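Local coordinates for hypoxanthine-guanine-xanthine phosphoribosyltransferase (Tritrichomonas foetus, PDB 1HGX), which salvages host purines for the parasite by magnesium-dependent transfer of the phosphoribosyl group of 5-phospho-alpha-D-ribose 1-diphosphate to guanine, hypoxanthine or xanthine, giving GMP, IMP or XMP, at residues V50-D55 and K127-C132; K87-N92 and N116-R121; V100-I105 and L109-L114. All coordinates share one frame; numbering follows the deposited sequence.

In the fold
The three contacts belong to one phosphoribosyltransferase domain, and interactions 2 and 3 are nested within the chain loop closed by interaction 1. Interaction 3 holds part of the GMP site. The centre of interaction 1 lies about 11 Å from that of interaction 3, and their strands are neighbours in the sheet, with a probable hydrogen bond from Cys129 N to Val100 O (2.8 Å); the Thr130 side chain is about 8 Å from the nucleotide. Interaction 2 lies farther out, its centre about 13 Å from that of interaction 3. The two share helix 109-119, and Leu118 CD1 packs 3.5 Å from Val100 CG2 of strand 97-102.

Interaction 1: residues V50-D55 and K127-C132; sequences VFFYTD and KVCTLC
Thr130, whose backbone carbon C lies 3.9 Å from Phe52 CE2, points its CB away from the helix, and its OG1 donates to Cys132 O over 2.9 Å. The bond spans the corner at Leu131, where the chain leaves strand 125-130 for strand 132-134. Phe52 packs against that corner, and its ring accounts for the helix's share of the contact. With CG anti to the backbone N (chi1 173°), the ring reaches out from helix 50-57 toward the corner. Leu131 slides past it in the opposite direction. Its CB sits over one face, 3.9 Å from the ring centroid and 18° off the normal, a CH-pi contact displaced toward the rim. Farther along the same side chain, Leu131 CG approaches Phe52 CG at 3.7 Å, and CD2 carries on over the same face, near CD1 and CE1. Backbone also packs here, with Leu131 N 3.5 Å from Phe52 CE2. Cys129, two residues earlier, completes the set: its SG lies 3.7 Å from Phe52 CZ but approaches the ring obliquely, 72° off the normal, in a sulfur-aromatic contact. Ile24 and Leu27 of helix 17-35 and Val101 of the neighbouring strand add to the apolar surroundings of Phe52, while Leu131 also touches Phe162 of the GMP pocket. Elsewhere on helix 50-57, Thr54 meets Thr54 of the second subunit in a hydrogen bond, and Asp55 forms a salt bridge with Lys58 of that subunit; the helix therefore joins the sheet to the dimer interface. With no hydrogen bond crossing between 50-55 and 127-132, the join rests on dispersion and on weak CH-pi and sulfur-aromatic attraction, while the polar hydroxyl of Thr130 is satisfied within its own segment.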
loop_
_atom_site.group_PDB
_atom_site.type_symbol
_atom_site.label_atom_id
_atom_site.label_comp_id
_atom_site.label_asym_id
_atom_site.label_seq_id
_atom_site.Cartn_x
_atom_site.Cartn_y
_atom_site.Cartn_z
ATOM N N VAL A 50 -0.683 -5.123 -2.207
ATOM C CA VAL A 50 -0.400 -4.045 -1.265
ATOM C C VAL A 50 -0.304 -4.427 0.216
ATOM O O VAL A 50 0.560 -3.911 0.923
ATOM C CB VAL A 50 -1.331 -2.823 -1.495
ATOM C CG1 VAL A 50 -2.697 -3.034 -0.871
ATOM C CG2 VAL A 50 -0.657 -1.540 -1.007
ATOM N N PHE A 51 -1.135 -5.359 0.675
ATOM C CA PHE A 51 -1.096 -5.772 2.075
ATOM C C PHE A 51 0.226 -6.463 2.335
ATOM O O PHE A 51 0.949 -6.103 3.251
ATOM C CB PHE A 51 -2.254 -6.717 2.399
ATOM C CG PHE A 51 -3.588 -6.032 2.480
ATOM C CD1 PHE A 51 -4.080 -5.300 1.408
ATOM C CD2 PHE A 51 -4.350 -6.113 3.634
ATOM C CE1 PHE A 51 -5.316 -4.650 1.482
ATOM C CE2 PHE A 51 -5.591 -5.466 3.717
ATOM C CZ PHE A 51 -6.069 -4.734 2.634
ATOM N N PHE A 52 0.525 -7.451 1.501
ATOM C CA PHE A 52 1.755 -8.228 1.555
ATOM C C PHE A 52 2.960 -7.296 1.463
ATOM O O PHE A 52 3.919 -7.431 2.227
ATOM C CB PHE A 52 1.758 -9.200 0.372
ATOM C CG PHE A 52 3.036 -9.969 0.193
ATOM C CD1 PHE A 52 3.662 -10.585 1.274
ATOM C CD2 PHE A 52 3.582 -10.131 -1.081
ATOM C CE1 PHE A 52 4.805 -11.372 1.090
ATOM C CE2 PHE A 52 4.729 -10.918 -1.284
ATOM C CZ PHE A 52 5.342 -11.537 -0.197
ATOM N N TYR A 53 2.884 -6.342 0.537
ATOM C CA TYR A 53 3.952 -5.369 0.284
ATOM C C TYR A 53 4.270 -4.505 1.502
ATOM O O TYR A 53 5.432 -4.419 1.922
ATOM C CB TYR A 53 3.570 -4.474 -0.898
ATOM C CG TYR A 53 4.621 -3.459 -1.317
ATOM C CD1 TYR A 53 5.708 -3.836 -2.106
ATOM C CD2 TYR A 53 4.483 -2.105 -0.990
ATOM C CE1 TYR A 53 6.630 -2.889 -2.570
ATOM C CE2 TYR A 53 5.401 -1.152 -1.451
ATOM C CZ TYR A 53 6.468 -1.552 -2.241
ATOM O OH TYR A 53 7.364 -0.611 -2.712
ATOM N N THR A 54 3.259 -3.856 2.068
ATOM C CA THR A 54 3.500 -3.016 3.232
ATOM C C THR A 54 3.980 -3.828 4.436
ATOM O O THR A 54 4.811 -3.351 5.211
ATOM C CB THR A 54 2.264 -2.194 3.606
ATOM O OG1 THR A 54 1.183 -3.078 3.904
ATOM C CG2 THR A 54 1.870 -1.275 2.451
ATOM N N ASP A 55 3.471 -5.048 4.598
ATOM C CA ASP A 55 3.901 -5.887 5.721
ATOM C C ASP A 55 5.372 -6.259 5.599
ATOM O O ASP A 55 6.093 -6.296 6.602
ATOM C CB ASP A 55 3.034 -7.140 5.851
ATOM C CG ASP A 55 1.750 -6.880 6.636
ATOM O OD1 ASP A 55 1.628 -5.808 7.268
ATOM O OD2 ASP A 55 0.854 -7.748 6.626
ATOM N N LYS A 127 14.095 -9.579 -10.105
ATOM C CA LYS A 127 13.590 -10.760 -9.418
ATOM C C LYS A 127 12.120 -10.606 -9.060
ATOM O O LYS A 127 11.578 -9.494 -9.031
ATOM C CB LYS A 127 14.400 -11.037 -8.154
ATOM C CG LYS A 127 15.818 -11.463 -8.428
ATOM C CD LYS A 127 16.543 -11.828 -7.157
ATOM C CE LYS A 127 17.948 -12.280 -7.476
ATOM N NZ LYS A 127 18.724 -12.667 -6.267
ATOM N N VAL A 128 11.485 -11.732 -8.769
ATOM C CA VAL A 128 10.067 -11.762 -8.450
ATOM C C VAL A 128 9.821 -12.346 -7.076
ATOM O O VAL A 128 10.421 -13.361 -6.710
ATOM C CB VAL A 128 9.279 -12.623 -9.499
ATOM C CG1 VAL A 128 7.803 -12.792 -9.082
ATOM C CG2 VAL A 128 9.343 -11.966 -10.857
ATOM N N CYS A 129 8.940 -11.686 -6.333
ATOM C CA CYS A 129 8.528 -12.114 -5.005
ATOM C C CYS A 129 6.997 -12.162 -5.024
ATOM O O CYS A 129 6.338 -11.138 -5.189
ATOM C CB CYS A 129 9.005 -11.120 -3.939
ATOM S SG CYS A 129 8.414 -11.514 -2.272
ATOM N N THR A 130 6.432 -13.352 -4.891
ATOM C CA THR A 130 4.981 -13.484 -4.902
ATOM C C THR A 130 4.472 -14.053 -3.573
ATOM O O THR A 130 5.138 -14.881 -2.937
ATOM C CB THR A 130 4.505 -14.342 -6.113
ATOM O OG1 THR A 130 3.081 -14.224 -6.257
ATOM C CG2 THR A 130 4.892 -15.815 -5.954
ATOM N N LEU A 131 3.328 -13.560 -3.117
ATOM C CA LEU A 131 2.762 -14.048 -1.868
ATOM C C LEU A 131 2.327 -15.494 -2.095
ATOM O O LEU A 131 2.655 -16.376 -1.294
ATOM C CB LEU A 131 1.564 -13.196 -1.451
ATOM C CG LEU A 131 1.067 -13.137 0.005
ATOM C CD1 LEU A 131 -0.428 -13.355 0.011
ATOM C CD2 LEU A 131 1.758 -14.121 0.931
ATOM N N CYS A 132 1.644 -15.738 -3.210
ATOM C CA CYS A 132 1.167 -17.079 -3.530
ATOM C C CYS A 132 1.460 -17.520 -4.941
ATOM O O CYS A 132 1.576 -16.705 -5.859
ATOM C CB CYS A 132 -0.356 -17.187 -3.341
ATOM S SG CYS A 132 -0.977 -17.019 -1.673
#

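Interaction 2: residues K87-N92 and N116-R121; sequences KDLKTN and NNLQMR
Arg121 reaches Asp88, in the loop after strand 84-87, and the two form a salt bridge from opposite directions. The arginine chain runs extended from CG to NE, with CG anti to the carbonyl carbon (chi1 -48°). The shortest and straightest of the bonds between them runs from Arg121 NH2 to Asp88 OD1, at 2.7 Å with an N-H...O angle of 154°. The donor uses the syn lone pair of OD1, and the oxygen lies near the guanidinium plane. With the carboxylate and guanidinium planes 80° apart, the flat two-pronged pairing is not formed; NH1 to OD1 and NH2 to OD2 are weak. OD1 also accepts Leu89 N on its anti side at 2.8 Å, which ties the carboxylate to its own loop. From the helix, Asn117 OD1 receives both Arg121 NE and NH2, the latter at 2.8 Å, a side-on grip almost within the guanidinium plane. Water 2 links NH1 to Thr91 O at another part of that edge. Leu89 CD1 lies over one guanidinium face, 4.1 Å from NH1, and meets Leu118 CD2 at 4.0 Å, the two leucines crossing at about a right angle. Held in its plane by Asn117, Asp88 and water and covered by a leucine, the guanidinium probably has little freedom to rotate, and the charge pair joins loop to helix beside the leucine pair that packs on Ile43.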
loop_
_atom_site.group_PDB
_atom_site.type_symbol
_atom_site.label_atom_id
_atom_site.label_comp_id
_atom_site.label_asym_id
_atom_site.label_seq_id
_atom_site.Cartn_x
_atom_site.Cartn_y
_atom_site.Cartn_z
ATOM N N LYS A 87 -0.930 2.449 -14.945
ATOM C CA LYS A 87 -0.055 3.327 -14.193
ATOM C C LYS A 87 1.324 2.699 -14.240
ATOM O O LYS A 87 1.536 1.603 -13.732
ATOM C CB LYS A 87 -0.565 3.476 -12.758
ATOM C CG LYS A 87 0.187 4.483 -11.912
ATOM C CD LYS A 87 1.403 3.864 -11.259
ATOM C CE LYS A 87 2.094 4.854 -10.356
ATOM N NZ LYS A 87 3.535 4.542 -10.271
ATOM N N ASP A 88 2.227 3.357 -14.951
ATOM C CA ASP A 88 3.589 2.880 -15.104
ATOM C C ASP A 88 4.473 3.433 -13.977
ATOM O O ASP A 88 4.068 4.323 -13.233
ATOM C CB ASP A 88 4.112 3.312 -16.483
ATOM C CG ASP A 88 5.101 2.325 -17.080
ATOM O OD1 ASP A 88 5.652 1.489 -16.341
ATOM O OD2 ASP A 88 5.334 2.390 -18.303
ATOM N N LEU A 89 5.688 2.911 -13.875
ATOM C CA LEU A 89 6.647 3.321 -12.857
ATOM C C LEU A 89 7.035 4.788 -12.963
ATOM O O LEU A 89 7.029 5.367 -14.049
ATOM C CB LEU A 89 7.923 2.494 -12.981
ATOM C CG LEU A 89 7.853 0.969 -12.874
ATOM C CD1 LEU A 89 9.265 0.408 -13.019
ATOM C CD2 LEU A 89 7.245 0.551 -11.548
ATOM N N LYS A 90 7.374 5.378 -11.824
ATOM C CA LYS A 90 7.822 6.764 -11.779
ATOM C C LYS A 90 9.346 6.747 -11.902
ATOM O O LYS A 90 9.955 7.645 -12.484
ATOM C CB LYS A 90 7.406 7.414 -10.455
ATOM N N THR A 91 9.943 5.672 -11.400
ATOM C CA THR A 91 11.388 5.482 -11.389
ATOM C C THR A 91 11.987 4.921 -12.671
ATOM O O THR A 91 11.417 4.028 -13.304
ATOM C CB THR A 91 11.777 4.525 -10.246
ATOM O OG1 THR A 91 11.122 4.948 -9.044
ATOM C CG2 THR A 91 13.285 4.521 -10.024
ATOM N N ASN A 92 13.127 5.475 -13.067
ATOM C CA ASN A 92 13.841 4.973 -14.230
ATOM C C ASN A 92 14.633 3.829 -13.604
ATOM O O ASN A 92 15.469 4.071 -12.734
ATOM C CB ASN A 92 14.793 6.033 -14.794
ATOM C CG ASN A 92 15.683 5.492 -15.918
ATOM O OD1 ASN A 92 15.690 4.294 -16.206
ATOM N ND2 ASN A 92 16.453 6.373 -16.536
ATOM N N ASN A 116 8.911 -9.152 -19.243
ATOM C CA ASN A 116 9.444 -8.815 -20.561
ATOM C C ASN A 116 9.484 -7.299 -20.697
ATOM O O ASN A 116 10.450 -6.748 -21.214
ATOM C CB ASN A 116 8.595 -9.408 -21.693
ATOM C CG ASN A 116 8.832 -10.899 -21.900
ATOM O OD1 ASN A 116 9.920 -11.418 -21.631
ATOM N ND2 ASN A 116 7.826 -11.585 -22.427
ATOM N N ASN A 117 8.438 -6.622 -20.235
ATOM C CA ASN A 117 8.400 -5.167 -20.304
ATOM C C ASN A 117 9.529 -4.558 -19.467
ATOM O O ASN A 117 10.287 -3.716 -19.949
ATOM C CB ASN A 117 7.049 -4.630 -19.821
ATOM C CG ASN A 117 7.005 -3.102 -19.763
ATOM O OD1 ASN A 117 7.657 -2.489 -18.927
ATOM N ND2 ASN A 117 6.211 -2.491 -20.643
ATOM N N LEU A 118 9.678 -5.031 -18.230
ATOM C CA LEU A 118 10.708 -4.496 -17.333
ATOM C C LEU A 118 12.149 -4.794 -17.753
ATOM O O LEU A 118 13.031 -3.949 -17.596
ATOM C CB LEU A 118 10.472 -4.959 -15.885
ATOM C CG LEU A 118 9.167 -4.530 -15.197
ATOM C CD1 LEU A 118 9.111 -5.159 -13.817
ATOM C CD2 LEU A 118 9.044 -3.024 -15.086
ATOM N N GLN A 119 12.384 -5.974 -18.320
ATOM C CA GLN A 119 13.730 -6.346 -18.735
ATOM C C GLN A 119 14.265 -5.417 -19.838
ATOM O O GLN A 119 15.477 -5.167 -19.919
ATOM C CB GLN A 119 13.757 -7.814 -19.167
ATOM C CG GLN A 119 15.142 -8.435 -19.245
ATOM C CD GLN A 119 15.876 -8.408 -17.918
ATOM O OE1 GLN A 119 16.803 -7.622 -17.721
ATOM N NE2 GLN A 119 15.468 -9.273 -17.000
ATOM N N MET A 120 13.359 -4.873 -20.651
ATOM C CA MET A 120 13.727 -3.958 -21.739
ATOM C C MET A 120 14.255 -2.619 -21.232
ATOM O O MET A 120 14.921 -1.884 -21.972
ATOM C CB MET A 120 12.526 -3.682 -22.644
ATOM C CG MET A 120 12.182 -4.801 -23.595
ATOM S SD MET A 120 10.828 -4.324 -24.688
ATOM C CE MET A 120 9.471 -5.191 -23.918
ATOM N N ARG A 121 13.939 -2.295 -19.983
ATOM C CA ARG A 121 14.374 -1.043 -19.380
ATOM C C ARG A 121 15.799 -1.108 -18.832
ATOM O O ARG A 121 16.299 -0.150 -18.241
ATOM C CB ARG A 121 13.395 -0.625 -18.293
ATOM C CG ARG A 121 11.939 -0.703 -18.734
ATOM C CD ARG A 121 11.042 -0.096 -17.682
ATOM N NE ARG A 121 9.640 -0.389 -17.923
ATOM C CZ ARG A 121 8.638 0.395 -17.550
ATOM N NH1 ARG A 121 8.871 1.539 -16.916
ATOM N NH2 ARG A 121 7.392 0.020 -17.795
HETATM O O HOH W 1 6.039 0.566 -20.373
HETATM O O HOH W 2 11.007 3.102 -15.875
#

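Interaction 3: residues V100-I105 and L109-L114; sequences VVEDII and LTMYQL. With 5GP (guanosine-5'-monophosphate), chain C.
Met111 and Leu114 carry the inner face of helix 109-114 onto Val100, Glu102 and Ile105, while the first turn serves the bound GMP. Leu109 opens the helix beside the phosphate. Thr110 follows and binds it directly: its backbone N donates to O2P of GMP at 2.8 Å with an angle of 168°, and OG1 donates to the same oxygen at 2.7 Å. Because OG1 lies beside the backbone N (chi1 -53°), both donors converge on one phosphate oxygen; Asp106 N, Gly108 N and Thr107 OG1 also bond to GMP, consistent with the phosphate-binding loop of this family, and the helix start would probably add a favourable dipole. Met111, next in line, fills the space between helix and strand. Its chain bends twice, turning CE back onto Glu102 CB at 3.7 Å, with SD 4.0 Å from Val100 CG1; Met111 CG meets Ile105 CD1, the two side chains crossing at about a right angle. A turn farther on, Leu114 CD1 reaches the same Val100 CG1 at 4.0 Å. Across from the helix, the strand residues that receive Met111 continue into the ribose site. Glu102 OE1 accepts Asp103 N, and Asp103 OD1 accepts both Ile104 N and the O2' hydroxyl of GMP, the latter at 2.8 Å, while Ile104 CG2 packs against C2' at 3.4 Å. Strand 100-102 and helix 109-114 run nearly antiparallel, at 166° with axes 11.4 Å apart. They form the first half of a beta-alpha-beta crossover that returns in the parallel neighbour, strand 125-130. Val128 of that strand also touches Met111, and Val45 of strand 41-45 meets Val100, Glu102 and Leu114, placing the helix across three adjacent strands.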
loop_
_atom_site.group_PDB
_atom_site.type_symbol
_atom_site.label_atom_id
_atom_site.label_comp_id
_atom_site.label_asym_id
_atom_site.label_seq_id
_atom_site.Cartn_x
_atom_site.Cartn_y
_atom_site.Cartn_z
ATOM N N VAL A 100 9.999 -7.319 -8.013
ATOM C CA VAL A 100 8.583 -7.182 -8.315
ATOM C C VAL A 100 7.824 -7.939 -7.236
ATOM O O VAL A 100 8.088 -9.125 -7.006
ATOM C CB VAL A 100 8.243 -7.775 -9.712
ATOM C CG1 VAL A 100 6.749 -7.690 -9.978
ATOM C CG2 VAL A 100 9.006 -7.014 -10.802
ATOM N N VAL A 101 6.923 -7.248 -6.548
ATOM C CA VAL A 101 6.123 -7.854 -5.483
ATOM C C VAL A 101 4.697 -8.038 -5.977
ATOM O O VAL A 101 3.957 -7.063 -6.196
ATOM C CB VAL A 101 6.152 -7.007 -4.185
ATOM C CG1 VAL A 101 5.352 -7.712 -3.084
ATOM C CG2 VAL A 101 7.605 -6.795 -3.724
ATOM N N GLU A 102 4.319 -9.299 -6.131
ATOM C CA GLU A 102 3.012 -9.684 -6.649
ATOM C C GLU A 102 2.201 -10.482 -5.622
ATOM O O GLU A 102 2.753 -10.999 -4.646
ATOM C CB GLU A 102 3.227 -10.508 -7.940
ATOM C CG GLU A 102 1.965 -11.065 -8.607
ATOM C CD GLU A 102 1.012 -9.985 -9.126
ATOM O OE1 GLU A 102 0.441 -9.222 -8.318
ATOM O OE2 GLU A 102 0.813 -9.915 -10.354
ATOM N N ASP A 103 0.885 -10.540 -5.825
ATOM C CA ASP A 103 0.009 -11.277 -4.926
ATOM C C ASP A 103 -0.091 -12.779 -5.224
ATOM O O ASP A 103 0.167 -13.601 -4.346
ATOM C CB ASP A 103 -1.389 -10.615 -4.795
ATOM C CG ASP A 103 -2.078 -10.309 -6.147
ATOM O OD1 ASP A 103 -1.660 -10.790 -7.220
ATOM O OD2 ASP A 103 -3.083 -9.569 -6.114
ATOM N N ILE A 104 -0.424 -13.136 -6.462
ATOM C CA ILE A 104 -0.544 -14.538 -6.833
ATOM C C ILE A 104 -0.268 -14.732 -8.321
ATOM O O ILE A 104 -0.588 -13.873 -9.146
ATOM C CB ILE A 104 -1.951 -15.099 -6.474
ATOM C CG1 ILE A 104 -2.027 -16.610 -6.731
ATOM C CG2 ILE A 104 -3.034 -14.381 -7.260
ATOM C CD1 ILE A 104 -3.273 -17.237 -6.161
ATOM N N ILE A 105 0.418 -15.822 -8.639
ATOM C CA ILE A 105 0.733 -16.166 -10.018
ATOM C C ILE A 105 -0.109 -17.393 -10.362
ATOM O O ILE A 105 -0.016 -18.430 -9.699
ATOM C CB ILE A 105 2.235 -16.441 -10.195
ATOM C CG1 ILE A 105 3.007 -15.124 -10.009
ATOM C CG2 ILE A 105 2.519 -17.051 -11.575
ATOM C CD1 ILE A 105 4.499 -15.254 -10.125
ATOM N N LEU A 109 0.768 -15.673 -17.194
ATOM C CA LEU A 109 0.682 -14.693 -18.279
ATOM C C LEU A 109 1.015 -13.259 -17.857
ATOM O O LEU A 109 1.848 -12.602 -18.485
ATOM C CB LEU A 109 -0.701 -14.732 -18.930
ATOM C CG LEU A 109 -1.000 -13.680 -20.005
ATOM C CD1 LEU A 109 -0.099 -13.864 -21.209
ATOM C CD2 LEU A 109 -2.452 -13.772 -20.415
ATOM N N THR A 110 0.348 -12.766 -16.818
ATOM C CA THR A 110 0.579 -11.409 -16.335
ATOM C C THR A 110 2.050 -11.127 -16.006
ATOM O O THR A 110 2.637 -10.177 -16.529
ATOM C CB THR A 110 -0.298 -11.090 -15.105
ATOM O OG1 THR A 110 -1.671 -11.364 -15.411
ATOM C CG2 THR A 110 -0.177 -9.616 -14.745
ATOM N N MET A 111 2.649 -11.970 -15.173
ATOM C CA MET A 111 4.042 -11.794 -14.786
ATOM C C MET A 111 5.001 -11.974 -15.962
ATOM O O MET A 111 6.002 -11.264 -16.066
ATOM C CB MET A 111 4.400 -12.750 -13.642
ATOM C CG MET A 111 5.713 -12.434 -12.940
ATOM S SD MET A 111 5.850 -10.704 -12.389
ATOM C CE MET A 111 4.343 -10.481 -11.505
ATOM N N TYR A 112 4.698 -12.908 -16.857
ATOM C CA TYR A 112 5.558 -13.134 -18.017
ATOM C C TYR A 112 5.640 -11.858 -18.868
ATOM O O TYR A 112 6.708 -11.467 -19.324
ATOM C CB TYR A 112 5.040 -14.316 -18.849
ATOM C CG TYR A 112 5.772 -14.527 -20.152
ATOM C CD1 TYR A 112 6.947 -15.267 -20.200
ATOM C CD2 TYR A 112 5.293 -13.980 -21.334
ATOM C CE1 TYR A 112 7.635 -15.452 -21.399
ATOM C CE2 TYR A 112 5.967 -14.157 -22.536
ATOM C CZ TYR A 112 7.141 -14.896 -22.561
ATOM O OH TYR A 112 7.826 -15.083 -23.746
ATOM N N GLN A 113 4.500 -11.208 -19.064
ATOM C CA GLN A 113 4.453 -9.982 -19.854
ATOM C C GLN A 113 5.084 -8.807 -19.109
ATOM O O GLN A 113 5.794 -7.991 -19.704
ATOM C CB GLN A 113 3.012 -9.663 -20.237
ATOM C CG GLN A 113 2.371 -10.780 -21.035
ATOM C CD GLN A 113 1.091 -10.356 -21.693
ATOM O OE1 GLN A 113 1.046 -10.152 -22.905
ATOM N NE2 GLN A 113 0.037 -10.219 -20.904
ATOM N N LEU A 114 4.862 -8.751 -17.799
ATOM C CA LEU A 114 5.412 -7.691 -16.972
ATOM C C LEU A 114 6.939 -7.789 -16.970
ATOM O O LEU A 114 7.635 -6.787 -17.145
ATOM C CB LEU A 114 4.879 -7.802 -15.540
ATOM C CG LEU A 114 4.503 -6.517 -14.794
ATOM C CD1 LEU A 114 4.688 -6.734 -13.308
ATOM C CD2 LEU A 114 5.329 -5.335 -15.244
HETATM P P 5GP C . -2.142 -15.070 -14.423
HETATM O O1P 5GP C . -0.976 -15.607 -13.688
HETATM O O2P 5GP C . -1.768 -14.069 -15.424
HETATM O O3P 5GP C . -3.003 -16.157 -14.924
HETATM O "O5'" 5GP C . -3.067 -14.446 -13.334
HETATM C "C5'" 5GP C . -2.629 -13.732 -12.186
HETATM C "C4'" 5GP C . -3.530 -12.579 -12.000
HETATM O "O4'" 5GP C . -4.879 -12.955 -11.677
HETATM C "C3'" 5GP C . -3.060 -11.689 -10.891
HETATM O "O3'" 5GP C . -3.569 -10.399 -11.213
HETATM C "C2'" 5GP C . -3.834 -12.250 -9.763
HETATM O "O2'" 5GP C . -3.979 -11.274 -8.743
HETATM C "C1'" 5GP C . -5.200 -12.651 -10.323
HETATM N N9 5GP C . -5.688 -13.915 -9.647
HETATM C C8 5GP C . -5.290 -15.210 -9.944
HETATM N N7 5GP C . -5.815 -16.125 -9.169
HETATM C C5 5GP C . -6.613 -15.417 -8.267
HETATM C C6 5GP C . -7.324 -15.893 -7.119
HETATM O O6 5GP C . -7.514 -17.062 -6.786
HETATM N N1 5GP C . -7.833 -14.863 -6.339
HETATM C C2 5GP C . -7.694 -13.510 -6.633
HETATM N N2 5GP C . -8.346 -12.651 -5.846
HETATM N N3 5GP C . -7.053 -13.051 -7.736
HETATM C C4 5GP C . -6.502 -14.055 -8.502
#